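Local coordinates for protein acetoacetate decarboxylase (PDB 5UPB) that is an acetoacetate decarboxylase-like lyase that probably works on oxo acids through a lysine Schiff base, at residues A[45-50]-A[90-95]; A[59-64]-A[79-84]; A[154-159]-A[222-227]; A[166-171]-A[211-216]. All blocks are in the same frame, centred on the assembly; numbering follows the deposited sequence.

Interaction 1 (A[45-50]-A[90-95]); sequences AGLKVA and CTHGDR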
# COMPACT_ATOMS: atom_id res chain seq x y z
N ALA A 45 -24.87 -24.19 4.06
CA ALA A 45 -26.06 -25.01 4.26
C ALA A 45 -27.14 -24.23 5.00
O ALA A 45 -26.86 -23.54 5.98
CB ALA A 45 -25.70 -26.27 5.04
N GLY A 46 -28.37 -24.32 4.50
CA GLY A 46 -29.50 -23.66 5.13
C GLY A 46 -29.96 -22.43 4.38
O GLY A 46 -31.05 -21.92 4.68
N LEU A 47 -29.17 -21.95 3.42
CA LEU A 47 -29.55 -20.84 2.55
C LEU A 47 -29.87 -21.38 1.17
O LEU A 47 -29.16 -22.24 0.64
CB LEU A 47 -28.45 -19.79 2.44
CG LEU A 47 -28.01 -19.10 3.74
CD1 LEU A 47 -26.98 -18.01 3.44
CD2 LEU A 47 -29.24 -18.55 4.46
N LYS A 48 -30.93 -20.84 0.58
CA LYS A 48 -31.40 -21.27 -0.72
C LYS A 48 -31.24 -20.10 -1.68
O LYS A 48 -31.64 -18.98 -1.37
CB LYS A 48 -32.86 -21.71 -0.65
CG LYS A 48 -33.38 -22.43 -1.89
CD LYS A 48 -32.74 -23.80 -2.06
CE LYS A 48 -33.46 -24.63 -3.11
NZ LYS A 48 -32.82 -25.96 -3.27
N VAL A 49 -30.60 -20.37 -2.82
CA VAL A 49 -30.40 -19.31 -3.78
C VAL A 49 -31.77 -18.81 -4.27
O VAL A 49 -32.75 -19.57 -4.33
CB VAL A 49 -29.51 -19.83 -4.93
CG1 VAL A 49 -30.25 -20.90 -5.77
CG2 VAL A 49 -29.02 -18.70 -5.80
N ALA A 50 -31.84 -17.54 -4.66
CA ALA A 50 -33.06 -17.02 -5.26
C ALA A 50 -32.96 -17.32 -6.74
O ALA A 50 -32.46 -18.38 -7.12
CB ALA A 50 -33.25 -15.53 -4.96
N CYS A 90 -30.61 -14.75 -1.74
CA CYS A 90 -30.97 -16.06 -1.19
C CYS A 90 -32.08 -15.89 -0.16
O CYS A 90 -32.57 -14.78 0.11
CB CYS A 90 -29.74 -16.75 -0.59
SG CYS A 90 -28.92 -15.82 0.72
N THR A 91 -32.49 -17.03 0.41
CA THR A 91 -33.53 -17.08 1.42
C THR A 91 -33.14 -18.05 2.53
O THR A 91 -32.44 -19.05 2.30
CB THR A 91 -34.88 -17.54 0.84
OG1 THR A 91 -34.67 -18.75 0.08
CG2 THR A 91 -35.45 -16.48 -0.02
N HIS A 92 -33.62 -17.75 3.73
CA HIS A 92 -33.55 -18.64 4.89
C HIS A 92 -35.00 -18.81 5.31
O HIS A 92 -35.60 -17.88 5.86
CB HIS A 92 -32.70 -18.06 6.01
CG HIS A 92 -32.60 -18.96 7.21
ND1 HIS A 92 -33.18 -18.66 8.41
CD2 HIS A 92 -31.94 -20.13 7.39
CE1 HIS A 92 -32.93 -19.63 9.28
NE2 HIS A 92 -32.16 -20.53 8.69
N GLY A 93 -35.56 -19.97 5.02
CA GLY A 93 -36.99 -20.12 5.17
C GLY A 93 -37.63 -19.28 4.10
O GLY A 93 -37.35 -19.46 2.91
N ASP A 94 -38.48 -18.34 4.48
CA ASP A 94 -39.05 -17.39 3.53
C ASP A 94 -38.50 -15.99 3.76
O ASP A 94 -39.06 -15.01 3.28
CB ASP A 94 -40.58 -17.41 3.61
CG ASP A 94 -41.10 -17.11 5.00
OD1 ASP A 94 -40.36 -16.53 5.82
OD2 ASP A 94 -42.26 -17.48 5.29
N ARG A 95 -37.40 -15.90 4.50
CA ARG A 95 -36.78 -14.62 4.76
C ARG A 95 -35.76 -14.33 3.67
O ARG A 95 -34.88 -15.15 3.39
CB ARG A 95 -36.14 -14.62 6.14
CG ARG A 95 -35.60 -13.29 6.53
CD ARG A 95 -35.41 -13.21 8.03
NE ARG A 95 -34.84 -11.92 8.39
CZ ARG A 95 -35.51 -10.77 8.40
NH1 ARG A 95 -36.80 -10.74 8.08
NH2 ARG A 95 -34.89 -9.65 8.73
O HOH W 1 -33.74 -22.28 3.82
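With chi1 at -60°, Leu47 holds CG beside its own backbone N, whereas His92 has CG anti to the backbone N (chi1 -179°), and the two side chains cross at about a right angle. CD2 of Leu47 rests 3.8 Å from His92 CB. The imidazole turns its edge to the carbonyl of Gly46, CD2 of His92 lying 3.4 Å from Gly46 O. The other branch of Leu47 goes to sulfur, with CD1 4.0 Å from Cys90 SG, and both side chains also pack on Phe181 of strand 179-186.

Beyond them the backbones pair as antiparallel strands. Lys48 N donates to Thr91 O at 2.9 Å in a nearly straight bond (166° at the hydrogen), and Thr91 N returns a bond to Lys48 O at 2.8 Å. Thr91 OG1 adds a weak bond of 3.4 Å to that same Lys48 O. Where the strands part, a water donates to Gly46 O and accepts from Gly93 N, joining the 45-50 segment to the type II' turn from His92 to Arg95. Lys48 O thus leans mainly on Thr91 N, the hydroxyl adding little, while leucine, cysteine and Phe181 give the polar seam an apolar backing.

Interaction 2 (A[59-64]-A[79-84]); sequences GAFQST and AVYNEA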
# COMPACT_ATOMS: atom_id res chain seq x y z
N GLY A 59 -17.62 0.22 -2.68
CA GLY A 59 -18.03 1.33 -1.84
C GLY A 59 -16.90 1.93 -1.04
O GLY A 59 -15.90 1.27 -0.71
N ALA A 60 -17.09 3.19 -0.69
CA ALA A 60 -16.25 3.93 0.25
C ALA A 60 -17.03 4.16 1.52
O ALA A 60 -18.08 4.84 1.51
CB ALA A 60 -15.79 5.25 -0.39
N PHE A 61 -16.53 3.59 2.62
CA PHE A 61 -17.23 3.52 3.89
C PHE A 61 -16.54 4.35 4.95
O PHE A 61 -15.31 4.49 4.97
CB PHE A 61 -17.34 2.06 4.40
CG PHE A 61 -18.19 1.18 3.56
CD1 PHE A 61 -17.70 0.67 2.37
CD2 PHE A 61 -19.49 0.89 3.93
CE1 PHE A 61 -18.53 -0.14 1.55
CE2 PHE A 61 -20.30 0.11 3.13
CZ PHE A 61 -19.81 -0.40 1.94
N GLN A 62 -17.35 4.86 5.86
CA GLN A 62 -16.87 5.62 7.02
C GLN A 62 -17.65 5.14 8.24
O GLN A 62 -18.88 5.32 8.32
CB GLN A 62 -17.05 7.11 6.76
CG GLN A 62 -16.37 8.01 7.78
CD GLN A 62 -17.19 8.17 9.04
OE1 GLN A 62 -18.26 8.79 9.03
NE2 GLN A 62 -16.73 7.59 10.10
N SER A 63 -16.96 4.50 9.19
CA SER A 63 -17.61 3.92 10.36
C SER A 63 -17.16 4.62 11.63
O SER A 63 -16.06 5.18 11.71
CB SER A 63 -17.33 2.42 10.45
OG SER A 63 -15.94 2.21 10.66
N THR A 64 -18.06 4.64 12.61
CA THR A 64 -17.87 5.32 13.89
C THR A 64 -18.51 4.52 15.02
O THR A 64 -19.69 4.15 14.95
CB THR A 64 -18.49 6.70 13.86
OG1 THR A 64 -17.94 7.43 12.77
CG2 THR A 64 -18.22 7.45 15.14
N ALA A 79 -11.07 5.07 10.69
CA ALA A 79 -12.46 5.52 10.55
C ALA A 79 -13.00 5.39 9.14
O ALA A 79 -14.21 5.66 8.92
CB ALA A 79 -12.56 6.98 10.99
N VAL A 80 -12.16 4.97 8.18
CA VAL A 80 -12.57 4.87 6.78
C VAL A 80 -12.02 3.60 6.20
O VAL A 80 -10.93 3.14 6.58
CB VAL A 80 -12.11 6.07 5.92
CG1 VAL A 80 -12.86 7.34 6.34
CG2 VAL A 80 -10.60 6.30 6.05
N TYR A 81 -12.77 3.03 5.27
CA TYR A 81 -12.29 1.89 4.51
C TYR A 81 -13.05 1.79 3.20
O TYR A 81 -14.14 2.33 3.05
CB TYR A 81 -12.42 0.61 5.30
CG TYR A 81 -13.84 0.15 5.57
CD1 TYR A 81 -14.53 0.58 6.70
CD2 TYR A 81 -14.48 -0.73 4.70
CE1 TYR A 81 -15.81 0.13 6.98
CE2 TYR A 81 -15.81 -1.16 4.98
CZ TYR A 81 -16.43 -0.75 6.12
OH TYR A 81 -17.70 -1.17 6.46
N ASN A 82 -12.44 1.09 2.25
CA ASN A 82 -13.10 0.76 1.01
C ASN A 82 -13.36 -0.73 0.95
O ASN A 82 -12.59 -1.53 1.48
CB ASN A 82 -12.26 1.19 -0.17
CG ASN A 82 -11.88 2.62 -0.09
OD1 ASN A 82 -12.73 3.49 -0.20
ND2 ASN A 82 -10.64 2.88 0.28
N GLU A 83 -14.41 -1.08 0.22
CA GLU A 83 -14.84 -2.47 0.16
C GLU A 83 -15.47 -2.79 -1.17
O GLU A 83 -16.20 -1.97 -1.75
CB GLU A 83 -15.82 -2.75 1.28
CG GLU A 83 -16.31 -4.18 1.36
CD GLU A 83 -17.11 -4.43 2.65
OE1 GLU A 83 -16.48 -4.63 3.70
OE2 GLU A 83 -18.36 -4.38 2.62
N ALA A 84 -15.18 -4.01 -1.66
CA ALA A 84 -15.82 -4.54 -2.86
C ALA A 84 -16.38 -5.92 -2.54
O ALA A 84 -15.77 -6.72 -1.82
CB ALA A 84 -14.82 -4.61 -4.01
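Phe61 lays its CB over one face of the Tyr81 ring, 3.5 Å from the centroid and 16° off the ring normal. The two rings are nearly parallel, their planes 5° apart, but they are slid so far that they barely overlap, with Phe61 CG 3.6 Å from Tyr81 CE2. A chi1 of 68° sets Tyr81 CG between its backbone N and carbonyl carbon, which starts the ring off toward its place beside Phe61 CB. On the sheet face that carries Phe61 and Tyr81, Phe61 CE1 also meets Glu83 CB at 3.8 Å, while a side chain at Gly59 would run into Phe61 CE1.

Backbone bonds fix the pairing, among them Phe61 N to Tyr81 O at 2.7 Å. At the far end Ala79 O accepts from Ser63 N (3.0 Å) and, weakly, from Gln62 NE2, whose firmer bond is to Thr64 OG1 at 2.9 Å. Gln62 OE1 is taken by His132 N and Asn135 ND2 of the second subunit.

The Tyr81 ring also meets Trp109 of helix 108-116, and an alanine in place of Tyr81 would probably leave Phe61 CB and CG without their ring partner and open a gap beside that tryptophan.

Glu83 bonds to Tyr57 and makes a salt bridge with Lys121, one of two adjacent lysines. This antiparallel ladder between strands 53-65 and 80-92 thus carries a glutamate next to a lysine pair, consistent with the lysine-centred active site of acetoacetate decarboxylases.

Interaction 3 (A[154-159]-A[222-227]); sequences HGFTLF and GSAPDE
At the classic beta bulge where Leu158 and Phe159 both face Cys151, the carbonyl O of Leu158 accepts a 2.7 Å bond from Gly222 N, the donor standing well above the carbonyl plane. CA of Gly222 also approaches Thr157 O at 3.5 Å, where a side chain on the glycine would clash. A water spans the next step, donating to Thr157 O and accepting from Ser223 N.

Further along, Phe156 and Pro225 reach toward each other tip to tip. Pro225 CD sits over one face of the phenyl ring as a CH-pi contact, 3.6 Å from the centroid of Phe156, and nearest CZ at the rim. Ala224 CB packs at 3.8 Å against Phe156 CG.

The polar end is a histidine-carboxylate bond. His154 ND1 donates in its ring plane to the syn lone pair of Asp226 OD2 at 2.8 Å, the ring and carboxylate lying within 26° of coplanar. That oxygen is gripped further by Arg153, in a salt bridge, and by Asn75 of the third subunit, so several donors would be expected to stabilise its negative charge. His154 NE2 in turn bonds to Trp109 of the third subunit.

Leu158 CD2 touches Glu227 CG at 3.7 Å. The Glu227 carboxylate makes a salt bridge with Lys122 and a hydrogen bond with Trp104 of strand 95-105. Thr157 bonds to Gly155 of the fourth subunit, and Phe156 and Pro225 pack on Arg74 of the third. The loop between strands 206-221 and 235-249 is in this way laid against the start of strand 156-166, with strand 146-153 beside Leu158.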
# COMPACT_ATOMS: atom_id res chain seq x y z
N HIS A 154 -3.14 -9.34 -4.53
CA HIS A 154 -1.96 -10.15 -4.89
C HIS A 154 -1.48 -9.83 -6.30
O HIS A 154 -0.82 -10.65 -6.95
CB HIS A 154 -2.24 -11.64 -4.75
CG HIS A 154 -2.18 -12.13 -3.33
ND1 HIS A 154 -2.61 -13.40 -2.97
CD2 HIS A 154 -1.76 -11.54 -2.20
CE1 HIS A 154 -2.43 -13.56 -1.67
NE2 HIS A 154 -1.93 -12.44 -1.18
N GLY A 155 -1.81 -8.63 -6.78
CA GLY A 155 -1.49 -8.21 -8.11
C GLY A 155 -2.52 -8.56 -9.17
O GLY A 155 -2.33 -8.18 -10.32
N PHE A 156 -3.60 -9.28 -8.82
CA PHE A 156 -4.61 -9.69 -9.78
C PHE A 156 -5.81 -8.75 -9.71
O PHE A 156 -6.38 -8.55 -8.64
CB PHE A 156 -5.08 -11.11 -9.53
CG PHE A 156 -3.97 -12.14 -9.53
CD1 PHE A 156 -3.48 -12.65 -10.71
CD2 PHE A 156 -3.40 -12.56 -8.33
CE1 PHE A 156 -2.45 -13.58 -10.70
CE2 PHE A 156 -2.38 -13.50 -8.32
CZ PHE A 156 -1.89 -13.99 -9.49
N THR A 157 -6.22 -8.23 -10.85
CA THR A 157 -7.52 -7.57 -10.91
C THR A 157 -8.60 -8.58 -10.55
O THR A 157 -8.69 -9.66 -11.14
CB THR A 157 -7.78 -7.03 -12.31
OG1 THR A 157 -6.67 -6.23 -12.75
CG2 THR A 157 -9.06 -6.20 -12.26
N LEU A 158 -9.44 -8.22 -9.59
CA LEU A 158 -10.54 -9.09 -9.19
C LEU A 158 -11.80 -8.76 -10.00
O LEU A 158 -12.36 -9.64 -10.67
CB LEU A 158 -10.82 -8.92 -7.70
CG LEU A 158 -9.62 -9.27 -6.79
CD1 LEU A 158 -9.86 -8.65 -5.42
CD2 LEU A 158 -9.44 -10.77 -6.74
N PHE A 159 -12.27 -7.52 -9.92
CA PHE A 159 -13.29 -7.10 -10.88
C PHE A 159 -13.29 -5.59 -11.01
O PHE A 159 -12.65 -4.87 -10.23
CB PHE A 159 -14.69 -7.63 -10.51
CG PHE A 159 -15.29 -7.09 -9.24
CD1 PHE A 159 -16.10 -5.95 -9.25
CD2 PHE A 159 -15.10 -7.76 -8.03
CE1 PHE A 159 -16.69 -5.48 -8.08
CE2 PHE A 159 -15.68 -7.28 -6.86
CZ PHE A 159 -16.51 -6.14 -6.89
N GLY A 222 -12.25 -10.43 -13.28
CA GLY A 222 -10.92 -10.93 -13.51
C GLY A 222 -10.78 -12.40 -13.15
O GLY A 222 -11.77 -13.14 -13.04
N SER A 223 -9.54 -12.82 -12.91
CA SER A 223 -9.30 -14.19 -12.51
C SER A 223 -8.03 -14.22 -11.67
O SER A 223 -7.11 -13.44 -11.92
CB SER A 223 -9.14 -15.07 -13.76
OG SER A 223 -8.74 -16.38 -13.45
N ALA A 224 -7.99 -15.09 -10.67
CA ALA A 224 -6.81 -15.25 -9.83
C ALA A 224 -6.65 -16.70 -9.39
O ALA A 224 -7.65 -17.39 -9.18
CB ALA A 224 -6.89 -14.32 -8.61
N PRO A 225 -5.42 -17.17 -9.22
CA PRO A 225 -5.23 -18.57 -8.80
C PRO A 225 -5.79 -18.88 -7.42
O PRO A 225 -6.07 -20.05 -7.15
CB PRO A 225 -3.71 -18.75 -8.86
CG PRO A 225 -3.14 -17.36 -8.70
CD PRO A 225 -4.16 -16.43 -9.36
N ASP A 226 -5.97 -17.88 -6.54
CA ASP A 226 -6.48 -18.09 -5.18
C ASP A 226 -7.86 -17.46 -4.96
O ASP A 226 -8.26 -17.15 -3.83
CB ASP A 226 -5.46 -17.57 -4.15
CG ASP A 226 -5.04 -16.12 -4.37
OD1 ASP A 226 -5.51 -15.48 -5.34
OD2 ASP A 226 -4.21 -15.63 -3.57
N GLU A 227 -8.63 -17.30 -6.03
CA GLU A 227 -10.00 -16.80 -5.96
C GLU A 227 -10.86 -17.71 -6.82
O GLU A 227 -10.35 -18.51 -7.60
CB GLU A 227 -10.12 -15.37 -6.46
CG GLU A 227 -9.22 -14.37 -5.77
CD GLU A 227 -9.69 -14.05 -4.37
OE1 GLU A 227 -10.67 -14.69 -3.89
OE2 GLU A 227 -9.10 -13.14 -3.73
O HOH W 2 -7.39 -10.74 -13.33

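Interaction 4 (A[166-171]-A[211-216]); sequences TRAGDA and DIWAGE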
# COMPACT_ATOMS: atom_id res chain seq x y z
N THR A 166 -27.71 7.84 -16.29
CA THR A 166 -28.75 8.26 -17.24
C THR A 166 -29.85 9.08 -16.59
O THR A 166 -30.47 9.89 -17.27
CB THR A 166 -29.39 7.05 -17.94
OG1 THR A 166 -29.91 6.13 -16.97
CG2 THR A 166 -28.38 6.32 -18.79
N ARG A 167 -30.10 8.92 -15.30
CA ARG A 167 -31.19 9.66 -14.68
C ARG A 167 -31.06 9.59 -13.18
O ARG A 167 -30.37 8.72 -12.61
CB ARG A 167 -32.57 9.10 -15.09
CG ARG A 167 -32.71 7.61 -14.76
CD ARG A 167 -34.17 7.18 -14.79
NE ARG A 167 -34.30 5.74 -14.61
CZ ARG A 167 -34.33 5.12 -13.42
NH1 ARG A 167 -34.23 5.79 -12.28
NH2 ARG A 167 -34.48 3.82 -13.37
N ALA A 168 -31.68 10.57 -12.53
CA ALA A 168 -31.91 10.46 -11.10
C ALA A 168 -32.69 9.19 -10.82
O ALA A 168 -33.48 8.72 -11.66
CB ALA A 168 -32.67 11.69 -10.60
N GLY A 169 -32.49 8.61 -9.64
CA GLY A 169 -33.11 7.35 -9.30
C GLY A 169 -33.81 7.43 -7.96
O GLY A 169 -33.87 8.47 -7.32
N ASP A 170 -34.33 6.27 -7.54
CA ASP A 170 -35.07 6.19 -6.30
C ASP A 170 -34.95 4.77 -5.77
O ASP A 170 -34.26 3.94 -6.35
CB ASP A 170 -36.52 6.62 -6.57
CG ASP A 170 -37.16 5.84 -7.70
OD1 ASP A 170 -36.98 4.59 -7.77
OD2 ASP A 170 -37.82 6.49 -8.54
N ALA A 171 -35.64 4.49 -4.67
CA ALA A 171 -35.51 3.19 -4.03
C ALA A 171 -35.99 2.06 -4.94
O ALA A 171 -35.64 0.90 -4.74
CB ALA A 171 -36.25 3.16 -2.69
N ASP A 211 -29.76 9.99 -2.55
CA ASP A 211 -28.89 10.48 -3.62
C ASP A 211 -28.60 9.39 -4.64
O ASP A 211 -27.45 9.06 -4.94
CB ASP A 211 -27.60 11.08 -3.05
CG ASP A 211 -27.88 12.34 -2.23
OD1 ASP A 211 -28.33 13.33 -2.85
OD2 ASP A 211 -27.71 12.33 -0.99
N ILE A 212 -29.67 8.84 -5.15
CA ILE A 212 -29.63 7.68 -6.02
C ILE A 212 -29.63 8.12 -7.48
O ILE A 212 -30.43 9.00 -7.89
CB ILE A 212 -30.83 6.76 -5.74
CG1 ILE A 212 -30.86 6.37 -4.27
CG2 ILE A 212 -30.79 5.54 -6.60
CD1 ILE A 212 -32.21 5.71 -3.85
N TRP A 213 -28.73 7.51 -8.27
CA TRP A 213 -28.63 7.72 -9.71
C TRP A 213 -28.53 6.37 -10.41
O TRP A 213 -27.78 5.50 -9.99
CB TRP A 213 -27.41 8.57 -10.06
CG TRP A 213 -27.44 9.93 -9.39
CD1 TRP A 213 -27.02 10.22 -8.13
CD2 TRP A 213 -27.90 11.15 -9.96
NE1 TRP A 213 -27.22 11.56 -7.86
CE2 TRP A 213 -27.74 12.16 -8.97
CE3 TRP A 213 -28.46 11.50 -11.19
CZ2 TRP A 213 -28.12 13.49 -9.18
CZ3 TRP A 213 -28.83 12.84 -11.40
CH2 TRP A 213 -28.65 13.81 -10.40
N ALA A 214 -29.29 6.21 -11.49
CA ALA A 214 -29.29 4.99 -12.27
C ALA A 214 -28.55 5.24 -13.58
O ALA A 214 -28.37 6.38 -14.00
CB ALA A 214 -30.73 4.52 -12.57
N GLY A 215 -28.15 4.17 -14.24
CA GLY A 215 -27.44 4.38 -15.49
C GLY A 215 -27.04 3.09 -16.13
O GLY A 215 -27.56 2.02 -15.81
N GLU A 216 -26.17 3.23 -17.12
CA GLU A 216 -25.75 2.10 -17.91
C GLU A 216 -24.55 1.46 -17.22
O GLU A 216 -23.54 2.13 -17.02
CB GLU A 216 -25.35 2.52 -19.31
CG GLU A 216 -24.98 1.34 -20.20
CD GLU A 216 -24.33 1.77 -21.51
OE1 GLU A 216 -24.01 2.96 -21.66
OE2 GLU A 216 -24.13 0.89 -22.38
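The guanidinium of Arg167 lies with one face over Ala214 CB, which is 3.7 Å from CZ of Arg167. NH1 of Arg167 donates in the guanidinium plane to Ala168 O at 3.1 Å, and NH2 forms a salt bridge with Asp173; the two fix how the group is turned over the alanine. The other flat group, the indole of Trp213, has Ala168 CB over one face, 4.1 Å from CZ3 of Trp213, and its CE3 comes to 3.6 Å from Ala168 CA.

Ala214 O gathers several donors. Thr166 N reaches one of its lone pairs at 2.8 Å, and weaker bonds come from Thr166 OG1 and Arg167 N. In return Ala214 N gives a 3.0 Å bond to Arg167 O. Further on, Gly169 N donates to Ile212 O at 2.7 Å, but from well above the carbonyl plane.

Ile212 sends CD1 across to Asp170 C at 3.5 Å, while its CG2 packs against the Gly169-Asp170 peptide. Its side chain also packs on Val241, Tyr243 and Leu174. An alanine in place of Ile212 would probably open a gap there and leave the Asp170-Ala171 backbone without its apolar support.

Thr166 and Arg167 together facing Ala214 make a classic beta bulge, here placed where the chain turns a corner at Arg167, at the end of strand 156-166, while still paired with strand 206-221.

From the N terminus, 45-50 opens the loop that interaction 1 closes at 90-95, and interaction 2 (59-64 with 79-84) is nested within it; both use strand 80-92, at sites on opposite sides of the chain's centre. In series with this pair, 154-159 opens a second loop that closes at 222-227 in interaction 3. Interaction 4, 166-171 with 211-216, nests inside that loop, and the strands involved, 156-166 and 206-221, are sheet neighbours. No two loops cross. Interactions 2 and 3 meet directly, Ala84 CB lying 3.7 Å from Phe159 CZ, which joins strand 80-92 to strand 156-166; interactions 1 and 4 stay about 17 Å apart at their nearest atoms.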